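Local coordinates for protein alpha-fucosidase (Bifidobacterium bifidum, PDB 2EAB) that is a 1,2-alpha-L-fucosidase whose catalytic part, the region described here, probably cleaves alpha-1,2-linked L-fucose from sugar chains, at residues A[102-105]-A[106-110]; A[361-364]-A[365-369]; A[423-426]-A[427-430]; A[623-626]-A[627-630]. All coordinates share one frame; numbering follows the deposited sequence.

Contact 1: residues A[102-105]-A[106-110]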
loop_
_atom_site.group_PDB
_atom_site.type_symbol
_atom_site.label_atom_id
_atom_site.label_comp_id
_atom_site.label_asym_id
_atom_site.label_seq_id
_atom_site.Cartn_x
_atom_site.Cartn_y
_atom_site.Cartn_z
ATOM N N GLY A 102 13.981 23.660 16.248
ATOM C CA GLY A 102 14.381 22.520 17.059
ATOM C C GLY A 102 14.373 22.726 18.560
ATOM O O GLY A 102 14.517 21.758 19.303
ATOM N N ALA A 103 14.205 23.970 19.010
ATOM C CA ALA A 103 14.311 24.278 20.440
ATOM C C ALA A 103 13.198 23.648 21.277
ATOM O O ALA A 103 13.425 23.256 22.422
ATOM C CB ALA A 103 14.374 25.781 20.672
ATOM N N THR A 104 12.000 23.552 20.710
ATOM C CA THR A 104 10.864 22.971 21.424
ATOM C C THR A 104 11.119 21.499 21.721
ATOM O O THR A 104 11.005 21.057 22.870
ATOM C CB THR A 104 9.561 23.174 20.631
ATOM O OG1 THR A 104 9.390 24.575 20.397
ATOM C CG2 THR A 104 8.355 22.634 21.397
ATOM N N LEU A 105 11.492 20.761 20.679
ATOM C CA LEU A 105 11.842 19.355 20.794
ATOM C C LEU A 105 13.024 19.147 21.746
ATOM O O LEU A 105 12.991 18.266 22.604
ATOM C CB LEU A 105 12.159 18.795 19.403
ATOM C CG LEU A 105 12.593 17.333 19.299
ATOM C CD1 LEU A 105 11.547 16.399 19.889
ATOM C CD2 LEU A 105 12.862 16.984 17.844
ATOM N N ARG A 106 14.064 19.962 21.584
ATOM C CA ARG A 106 15.267 19.873 22.413
ATOM C C ARG A 106 14.943 19.998 23.901
ATOM O O ARG A 106 15.439 19.215 24.717
ATOM C CB ARG A 106 16.267 20.948 21.973
ATOM C CG ARG A 106 17.598 20.966 22.713
ATOM C CD ARG A 106 18.539 22.022 22.128
ATOM N NE ARG A 106 18.659 21.882 20.675
ATOM C CZ ARG A 106 18.414 22.845 19.790
ATOM N NH1 ARG A 106 18.056 24.062 20.183
ATOM N NH2 ARG A 106 18.544 22.588 18.496
ATOM N N ALA A 107 14.106 20.973 24.243
ATOM C CA ALA A 107 13.751 21.213 25.639
ATOM C C ALA A 107 12.908 20.082 26.237
ATOM O O ALA A 107 13.075 19.739 27.410
ATOM C CB ALA A 107 13.062 22.558 25.798
ATOM N N LEU A 108 12.016 19.497 25.435
ATOM C CA LEU A 108 11.218 18.361 25.892
ATOM C C LEU A 108 12.116 17.166 26.166
ATOM O O LEU A 108 11.972 16.489 27.186
ATOM C CB LEU A 108 10.152 17.998 24.858
ATOM C CG LEU A 108 8.985 18.981 24.780
ATOM C CD1 LEU A 108 8.242 18.829 23.470
ATOM C CD2 LEU A 108 8.032 18.822 25.963
ATOM N N ASN A 109 13.053 16.917 25.257
ATOM C CA ASN A 109 14.008 15.836 25.446
ATOM C C ASN A 109 14.879 16.034 26.680
ATOM O O ASN A 109 15.193 15.065 27.375
ATOM C CB ASN A 109 14.863 15.650 24.198
ATOM C CG ASN A 109 14.100 14.995 23.069
ATOM O OD1 ASN A 109 12.958 14.570 23.234
ATOM N ND2 ASN A 109 14.734 14.912 21.906
ATOM N N LYS A 110 15.240 17.286 26.962
ATOM C CA LYS A 110 16.009 17.613 28.166
ATOM C C LYS A 110 15.217 17.270 29.427
ATOM O O LYS A 110 15.771 16.713 30.374
ATOM C CB LYS A 110 16.432 19.085 28.181
ATOM C CG LYS A 110 17.333 19.465 29.351
ATOM C CD LYS A 110 17.824 20.898 29.239
ATOM C CE LYS A 110 18.645 21.300 30.457
ATOM N NZ LYS A 110 17.804 21.473 31.681
#
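Arg-106 folds back over the start of its own helix, so that one face of its guanidinium looks down on the carbonyl oxygen of Gly-102, which sits 4.1 Å from CZ. The chain first runs out with CG trans to the backbone N (chi1 -178°), then bends at chi3 (-51°), and this bend turns the flat group back toward Gly-102 and Ala-103; NH1 comes to 3.8 Å from CA of Ala-103. Gly-102 suits this N-cap position twice over: at its positive phi a CB would press on the preceding carbonyl, and would also stand 3.4 Å from NH2 of Arg-106. One turn further on, Leu-105 and Asn-109 cross obliquely, CD1 of the leucine touching ND2 of the asparagine at 4.1 Å. The amide is committed elsewhere, its OD1 accepting from the backbone N of Val-562. On another flank Thr-104 CG2 meets Leu-108 CD1 at 4.3 Å, while its OG1 is bonded to Lys-98 O. This is the start of helix 103-113 in the family 65-like N-terminal region, where Leu-108 packs on Val-119 and Leu-124. The oxygen of Gly-102 takes its hydrogen bond from Arg-106 N at 2.9 Å, while the guanidinium only lies over it, an attraction likely to be electrostatic and modest; the side chains touch lightly, and the order of the turn comes from its four backbone bonds.

Contact 2: residues A[361-364]-A[365-369]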
loop_
_atom_site.group_PDB
_atom_site.type_symbol
_atom_site.label_atom_id
_atom_site.label_comp_id
_atom_site.label_asym_id
_atom_site.label_seq_id
_atom_site.Cartn_x
_atom_site.Cartn_y
_atom_site.Cartn_z
ATOM N N GLY A 361 -21.770 -18.987 6.833
ATOM C CA GLY A 361 -21.185 -20.293 7.129
ATOM C C GLY A 361 -21.781 -21.421 6.310
ATOM O O GLY A 361 -21.695 -22.587 6.702
ATOM N N SER A 362 -22.381 -21.080 5.173
ATOM C CA SER A 362 -22.985 -22.075 4.285
ATOM C C SER A 362 -22.146 -22.322 3.027
ATOM O O SER A 362 -22.517 -23.136 2.175
ATOM C CB SER A 362 -24.412 -21.667 3.909
ATOM O OG SER A 362 -24.419 -20.462 3.164
ATOM N N ALA A 363 -21.019 -21.622 2.911
ATOM C CA ALA A 363 -20.104 -21.830 1.793
ATOM C C ALA A 363 -19.419 -23.189 1.915
ATOM O O ALA A 363 -18.955 -23.566 2.994
ATOM C CB ALA A 363 -19.068 -20.714 1.728
ATOM N N THR A 364 -19.365 -23.915 0.801
ATOM C CA THR A 364 -18.637 -25.181 0.733
ATOM C C THR A 364 -17.140 -24.899 0.797
ATOM O O THR A 364 -16.710 -23.750 0.646
ATOM C CB THR A 364 -18.909 -25.918 -0.587
ATOM O OG1 THR A 364 -18.404 -25.133 -1.673
ATOM C CG2 THR A 364 -20.405 -26.182 -0.784
ATOM N N THR A 365 -16.343 -25.944 0.999
ATOM C CA THR A 365 -14.888 -25.796 1.016
ATOM C C THR A 365 -14.383 -25.120 -0.261
ATOM O O THR A 365 -13.604 -24.163 -0.192
ATOM C CB THR A 365 -14.185 -27.151 1.242
ATOM O OG1 THR A 365 -14.611 -27.687 2.500
ATOM C CG2 THR A 365 -12.665 -26.989 1.256
ATOM N N ALA A 366 -14.843 -25.594 -1.418
ATOM C CA ALA A 366 -14.445 -25.012 -2.702
ATOM C C ALA A 366 -14.803 -23.526 -2.786
ATOM O O ALA A 366 -14.026 -22.718 -3.306
ATOM C CB ALA A 366 -15.077 -25.778 -3.854
ATOM N N GLN A 367 -15.977 -23.176 -2.267
ATOM C CA GLN A 367 -16.439 -21.787 -2.242
ATOM C C GLN A 367 -15.636 -20.912 -1.284
ATOM O O GLN A 367 -15.325 -19.759 -1.607
ATOM C CB GLN A 367 -17.929 -21.727 -1.921
ATOM C CG GLN A 367 -18.802 -22.178 -3.083
ATOM C CD GLN A 367 -20.255 -22.386 -2.698
ATOM O OE1 GLN A 367 -20.601 -22.435 -1.520
ATOM N NE2 GLN A 367 -21.116 -22.521 -3.704
ATOM N N LYS A 368 -15.294 -21.449 -0.116
ATOM C CA LYS A 368 -14.399 -20.739 0.803
ATOM C C LYS A 368 -13.057 -20.460 0.132
ATOM O O LYS A 368 -12.537 -19.347 0.207
ATOM C CB LYS A 368 -14.185 -21.511 2.107
ATOM C CG LYS A 368 -15.392 -21.521 3.040
ATOM C CD LYS A 368 -15.036 -22.071 4.412
ATOM C CE LYS A 368 -14.224 -21.068 5.232
ATOM N NZ LYS A 368 -13.722 -21.663 6.496
ATOM N N ARG A 369 -12.503 -21.464 -0.539
ATOM C CA ARG A 369 -11.247 -21.280 -1.256
ATOM C C ARG A 369 -11.397 -20.289 -2.409
ATOM O O ARG A 369 -10.468 -19.535 -2.698
ATOM C CB ARG A 369 -10.683 -22.618 -1.742
ATOM C CG ARG A 369 -10.436 -23.657 -0.638
ATOM C CD ARG A 369 -9.521 -23.166 0.495
ATOM N NE ARG A 369 -9.577 -24.088 1.633
ATOM C CZ ARG A 369 -10.184 -23.845 2.796
ATOM N NH1 ARG A 369 -10.783 -22.685 3.035
ATOM N NH2 ARG A 369 -10.176 -24.770 3.744
HETATM O O HOH W 1 -23.062 -22.988 -0.467
#
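Thr-364 and Gln-367 hold each other in a capping box at the start of helix 365-386. The threonine hydroxyl stands between its own backbone N and carbonyl carbon (chi1 64°), a rotamer that swings OG1 under the first turn, where it accepts from Gln-367 N at 3.2 Å. In return the glutamine side chain, extended beyond CG (chi2 169°), reaches back so that OE1 takes the N-H of Thr-364 at 3.0 Å, the donor tilted 33° out of the amide plane. A water donates one hydrogen bond to Gln-367 OE1 and one to Ser-362 O, so that OE1 accepts two. Threonine suits the cap because its short hydroxyl can accept from an N-H of the first turn; glutamine suits the third helical position because its length spans the gap. With a leucine in place of Gln-367, the N-H of Thr-364 would probably lose its acceptor and the bridging water one of its two links. Lys-368 N bonds to Thr-364 O at 2.8 Å, while its NZ pairs with Glu-746. The box follows a tight join: Gly-361, with positive phi, closes helix 351-360 in a Schellman motif, and Ala-363 then packs on Ala-357 and Gln-367 on Leu-354 of that same helix.

Contact 3: residues A[423-426]-A[427-430]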
loop_
_atom_site.group_PDB
_atom_site.type_symbol
_atom_site.label_atom_id
_atom_site.label_comp_id
_atom_site.label_asym_id
_atom_site.label_seq_id
_atom_site.Cartn_x
_atom_site.Cartn_y
_atom_site.Cartn_z
ATOM N N VAL A 423 1.189 3.575 8.820
ATOM C CA VAL A 423 0.824 2.154 8.646
ATOM C C VAL A 423 0.160 1.933 7.289
ATOM O O VAL A 423 0.365 0.893 6.663
ATOM C CB VAL A 423 -0.042 1.520 9.790
ATOM C CG1 VAL A 423 -1.454 2.105 9.837
ATOM C CG2 VAL A 423 -0.102 -0.007 9.640
ATOM N N ASN A 424 -0.633 2.902 6.840
ATOM C CA ASN A 424 -1.519 2.663 5.703
ATOM C C ASN A 424 -0.778 2.610 4.377
ATOM O O ASN A 424 -0.911 1.644 3.627
ATOM C CB ASN A 424 -2.631 3.706 5.642
ATOM C CG ASN A 424 -3.404 3.814 6.939
ATOM O OD1 ASN A 424 -4.415 3.128 7.143
ATOM N ND2 ASN A 424 -2.924 4.646 7.834
ATOM N N LEU A 425 0.019 3.636 4.102
ATOM C CA LEU A 425 0.813 3.651 2.880
ATOM C C LEU A 425 1.814 2.495 2.868
ATOM O O LEU A 425 2.060 1.882 1.823
ATOM C CB LEU A 425 1.516 5.000 2.705
ATOM C CG LEU A 425 2.268 5.196 1.386
ATOM C CD1 LEU A 425 1.333 5.098 0.184
ATOM C CD2 LEU A 425 3.024 6.513 1.384
ATOM N N GLN A 426 2.380 2.198 4.035
ATOM C CA GLN A 426 3.254 1.041 4.192
ATOM C C GLN A 426 2.535 -0.232 3.749
ATOM O O GLN A 426 3.077 -1.022 2.973
ATOM C CB GLN A 426 3.711 0.903 5.645
ATOM C CG GLN A 426 4.751 1.929 6.097
ATOM C CD GLN A 426 4.180 3.279 6.518
ATOM O OE1 GLN A 426 2.960 3.501 6.526
ATOM N NE2 GLN A 426 5.075 4.191 6.886
ATOM N N MET A 427 1.314 -0.426 4.248
ATOM C CA MET A 427 0.523 -1.610 3.925
ATOM C C MET A 427 0.233 -1.731 2.429
ATOM O O MET A 427 0.263 -2.834 1.875
ATOM C CB MET A 427 -0.771 -1.624 4.735
ATOM C CG MET A 427 -1.514 -2.943 4.648
ATOM S SD MET A 427 -2.918 -3.076 5.753
ATOM C CE MET A 427 -2.145 -2.751 7.344
ATOM N N ASN A 428 -0.029 -0.598 1.779
ATOM C CA ASN A 428 -0.241 -0.582 0.332
ATOM C C ASN A 428 0.926 -1.207 -0.419
ATOM O O ASN A 428 0.743 -1.734 -1.519
ATOM C CB ASN A 428 -0.419 0.848 -0.183
ATOM C CG ASN A 428 -1.768 1.452 0.159
ATOM O OD1 ASN A 428 -2.526 0.928 0.972
ATOM N ND2 ASN A 428 -2.054 2.596 -0.450
ATOM N N TYR A 429 2.119 -1.106 0.163
ATOM C CA TYR A 429 3.338 -1.631 -0.448
ATOM C C TYR A 429 3.962 -2.791 0.320
ATOM O O TYR A 429 5.183 -2.998 0.278
ATOM C CB TYR A 429 4.333 -0.490 -0.759
ATOM C CG TYR A 429 3.770 0.400 -1.841
ATOM C CD1 TYR A 429 3.992 0.110 -3.186
ATOM C CD2 TYR A 429 2.954 1.486 -1.527
ATOM C CE1 TYR A 429 3.435 0.894 -4.189
ATOM C CE2 TYR A 429 2.398 2.275 -2.523
ATOM C CZ TYR A 429 2.639 1.974 -3.849
ATOM O OH TYR A 429 2.074 2.762 -4.823
ATOM N N TRP A 430 3.121 -3.552 1.020
ATOM C CA TRP A 430 3.553 -4.821 1.607
ATOM C C TRP A 430 3.544 -6.033 0.671
ATOM O O TRP A 430 4.431 -6.869 0.796
ATOM C CB TRP A 430 2.778 -5.167 2.878
ATOM C CG TRP A 430 3.160 -4.359 4.082
ATOM C CD1 TRP A 430 4.259 -3.558 4.236
ATOM C CD2 TRP A 430 2.444 -4.300 5.319
ATOM N NE1 TRP A 430 4.252 -2.981 5.490
ATOM C CE2 TRP A 430 3.149 -3.424 6.174
ATOM C CE3 TRP A 430 1.269 -4.901 5.787
ATOM C CZ2 TRP A 430 2.709 -3.130 7.476
ATOM C CZ3 TRP A 430 0.834 -4.607 7.077
ATOM C CH2 TRP A 430 1.555 -3.734 7.904
#
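The indole of Trp-430 lies with one face over the carbonyl of Gln-426, and this is the tight part of the contact: CD1 stands 3.1 Å from that oxygen. CG of the tryptophan lies beside its backbone N, opposite the carbonyl carbon (chi1 -74°), which folds the ring, broad enough to cover a peptide carbonyl, back under the preceding turn. Gln-426 O also accepts from Tyr-429 N at 3.0 Å, the donor well above the carbonyl plane, whereas that N-H's bond to Leu-425 O is weak. Thus one short turn with i+4 bonds, such as Met-427 N to Val-423 O at 2.9 Å, passes into an i+3 bond. It is wedged among helices 507-520, 722-734 and 767-780, consistent with the (alpha/alpha)6 barrel of family 95 catalytic domains. Replacing Trp-430 by an alanine is likely to uncover the carbonyl of Gln-426 and open a gap beside Phe-687, which meets the indole edge-to-face. The looser side is apolar, though no less buried: Val-423 and Met-427 run side by side with CG2 4.1 Å from CE, and Leu-425 CD1 touches Tyr-429 CE2 at 4.1 Å. Tyrosine suits this spot, its ring apolar and its OH bonded to Ser-387 and Ser-395.

Contact 4: residues A[623-626]-A[627-630]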
loop_
_atom_site.group_PDB
_atom_site.type_symbol
_atom_site.label_atom_id
_atom_site.label_comp_id
_atom_site.label_asym_id
_atom_site.label_seq_id
_atom_site.Cartn_x
_atom_site.Cartn_y
_atom_site.Cartn_z
ATOM N N PHE A 623 27.170 18.493 19.463
ATOM C CA PHE A 623 27.950 17.498 20.198
ATOM C C PHE A 623 29.180 18.118 20.841
ATOM O O PHE A 623 29.891 18.908 20.214
ATOM C CB PHE A 623 28.361 16.338 19.290
ATOM C CG PHE A 623 27.206 15.506 18.814
ATOM C CD1 PHE A 623 26.439 14.775 19.717
ATOM C CD2 PHE A 623 26.886 15.449 17.463
ATOM C CE1 PHE A 623 25.365 14.003 19.277
ATOM C CE2 PHE A 623 25.818 14.678 17.011
ATOM C CZ PHE A 623 25.054 13.957 17.919
ATOM N N THR A 624 29.422 17.758 22.096
ATOM C CA THR A 624 30.560 18.305 22.834
ATOM C C THR A 624 31.859 17.561 22.517
ATOM O O THR A 624 32.950 18.113 22.680
ATOM C CB THR A 624 30.300 18.356 24.356
ATOM O OG1 THR A 624 29.876 17.071 24.821
ATOM C CG2 THR A 624 29.224 19.393 24.678
ATOM N N ASP A 625 31.737 16.317 22.061
ATOM C CA ASP A 625 32.888 15.556 21.581
ATOM C C ASP A 625 32.739 15.285 20.086
ATOM O O ASP A 625 31.935 14.443 19.673
ATOM C CB ASP A 625 33.046 14.246 22.365
ATOM C CG ASP A 625 34.349 13.515 22.046
ATOM O OD1 ASP A 625 35.044 13.883 21.074
ATOM O OD2 ASP A 625 34.673 12.558 22.778
ATOM N N ALA A 626 33.524 15.997 19.282
ATOM C CA ALA A 626 33.457 15.891 17.826
ATOM C C ALA A 626 33.905 14.527 17.298
ATOM O O ALA A 626 33.491 14.111 16.215
ATOM C CB ALA A 626 34.270 17.009 17.175
ATOM N N ASN A 627 34.728 13.828 18.079
ATOM C CA ASN A 627 35.388 12.604 17.622
ATOM C C ASN A 627 34.838 11.290 18.184
ATOM O O ASN A 627 35.327 10.214 17.837
ATOM C CB ASN A 627 36.896 12.693 17.897
ATOM C CG ASN A 627 37.530 13.926 17.280
ATOM O OD1 ASN A 627 37.238 14.286 16.139
ATOM N ND2 ASN A 627 38.409 14.578 18.034
ATOM N N ALA A 628 33.828 11.375 19.046
ATOM C CA ALA A 628 33.245 10.180 19.658
ATOM C C ALA A 628 32.539 9.311 18.619
ATOM O O ALA A 628 32.058 9.811 17.603
ATOM C CB ALA A 628 32.294 10.561 20.775
ATOM N N ASN A 629 32.499 8.007 18.878
ATOM C CA ASN A 629 31.856 7.058 17.980
ATOM C C ASN A 629 30.339 7.239 17.979
ATOM O O ASN A 629 29.670 6.902 18.952
ATOM C CB ASN A 629 32.241 5.627 18.376
ATOM C CG ASN A 629 31.684 4.575 17.429
ATOM O OD1 ASN A 629 30.951 4.880 16.482
ATOM N ND2 ASN A 629 32.029 3.320 17.689
ATOM N N ARG A 630 29.815 7.789 16.888
ATOM C CA ARG A 630 28.370 7.888 16.675
ATOM C C ARG A 630 28.010 7.234 15.346
ATOM O O ARG A 630 27.070 7.645 14.665
ATOM C CB ARG A 630 27.899 9.346 16.732
ATOM C CG ARG A 630 27.985 9.951 18.121
ATOM C CD ARG A 630 27.486 11.384 18.160
ATOM N NE ARG A 630 28.386 12.312 17.474
ATOM C CZ ARG A 630 29.401 12.954 18.047
ATOM N NH1 ARG A 630 29.665 12.785 19.337
ATOM N NH2 ARG A 630 30.152 13.775 17.324
HETATM O O HOH W 2 37.711 14.395 20.888
HETATM O O HOH W 3 32.483 11.516 15.508
#
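Arg-630 grips the backbone oxygen of Asp-625 with both terminal nitrogens, NH1 at 2.8 Å and NH2 at 3.0 Å, the oxygen lying in the guanidinium plane. NH1 also donates to Asn-614 O. The aspartate carboxylate faces the residues that follow: OD1 accepts Asn-627 N at 3.0 Å, approached from above the carboxylate plane, and a water joins OD1 to Asn-627 ND2. Aspartate suits this Asx turn because its short side chain brings OD1 to the N-H two residues on. A second water bridges Ala-626 O and Ala-628 O. Outside this polar core comes the stack. Arg-630 bends at chi3 (-70°), which lays its guanidinium flat on the Phe-623 ring, planes 7° apart and centres 3.7 Å apart; NE sits over the ring centre, and CD adds a CH-pi contact at 3.6 Å from the centroid. Trp-615 also meets Phe-623 edge-to-face. The loop joins helices 577-596 and 632-639 of the catalytic domain, and Arg-630 touches Val-543 of helix 525-546. Arginine fits both tasks, donating in its plane while its face rests on an aromatic ring. Two in-plane bonds to one oxygen, with the ring on one face, fix how the guanidinium is turned, and its positive charge probably polarises the Asp-625 carbonyl.

In the fold
Contact 3 lies near the middle of the molecule, about 4 Å between its centre and that of the chain, whereas the centres of contacts 1, 2 and 4 lie about 33, 28 and 39 Å from the centre of the chain. Contacts 1 and 2 fall on opposite sides of the chain's centre, their centres 57 Å apart, whereas contacts 1 and 4 share a side, with nearest atoms about 9 Å apart. Contacts 2, 3 and 4 lie in the family 95 catalytic domain, contact 1 in the family 65-like N-terminal region. Contact 3 approaches the calcium ion, about 6 Å from the side chain of Tyr-429; the other three lie away from the calcium sites.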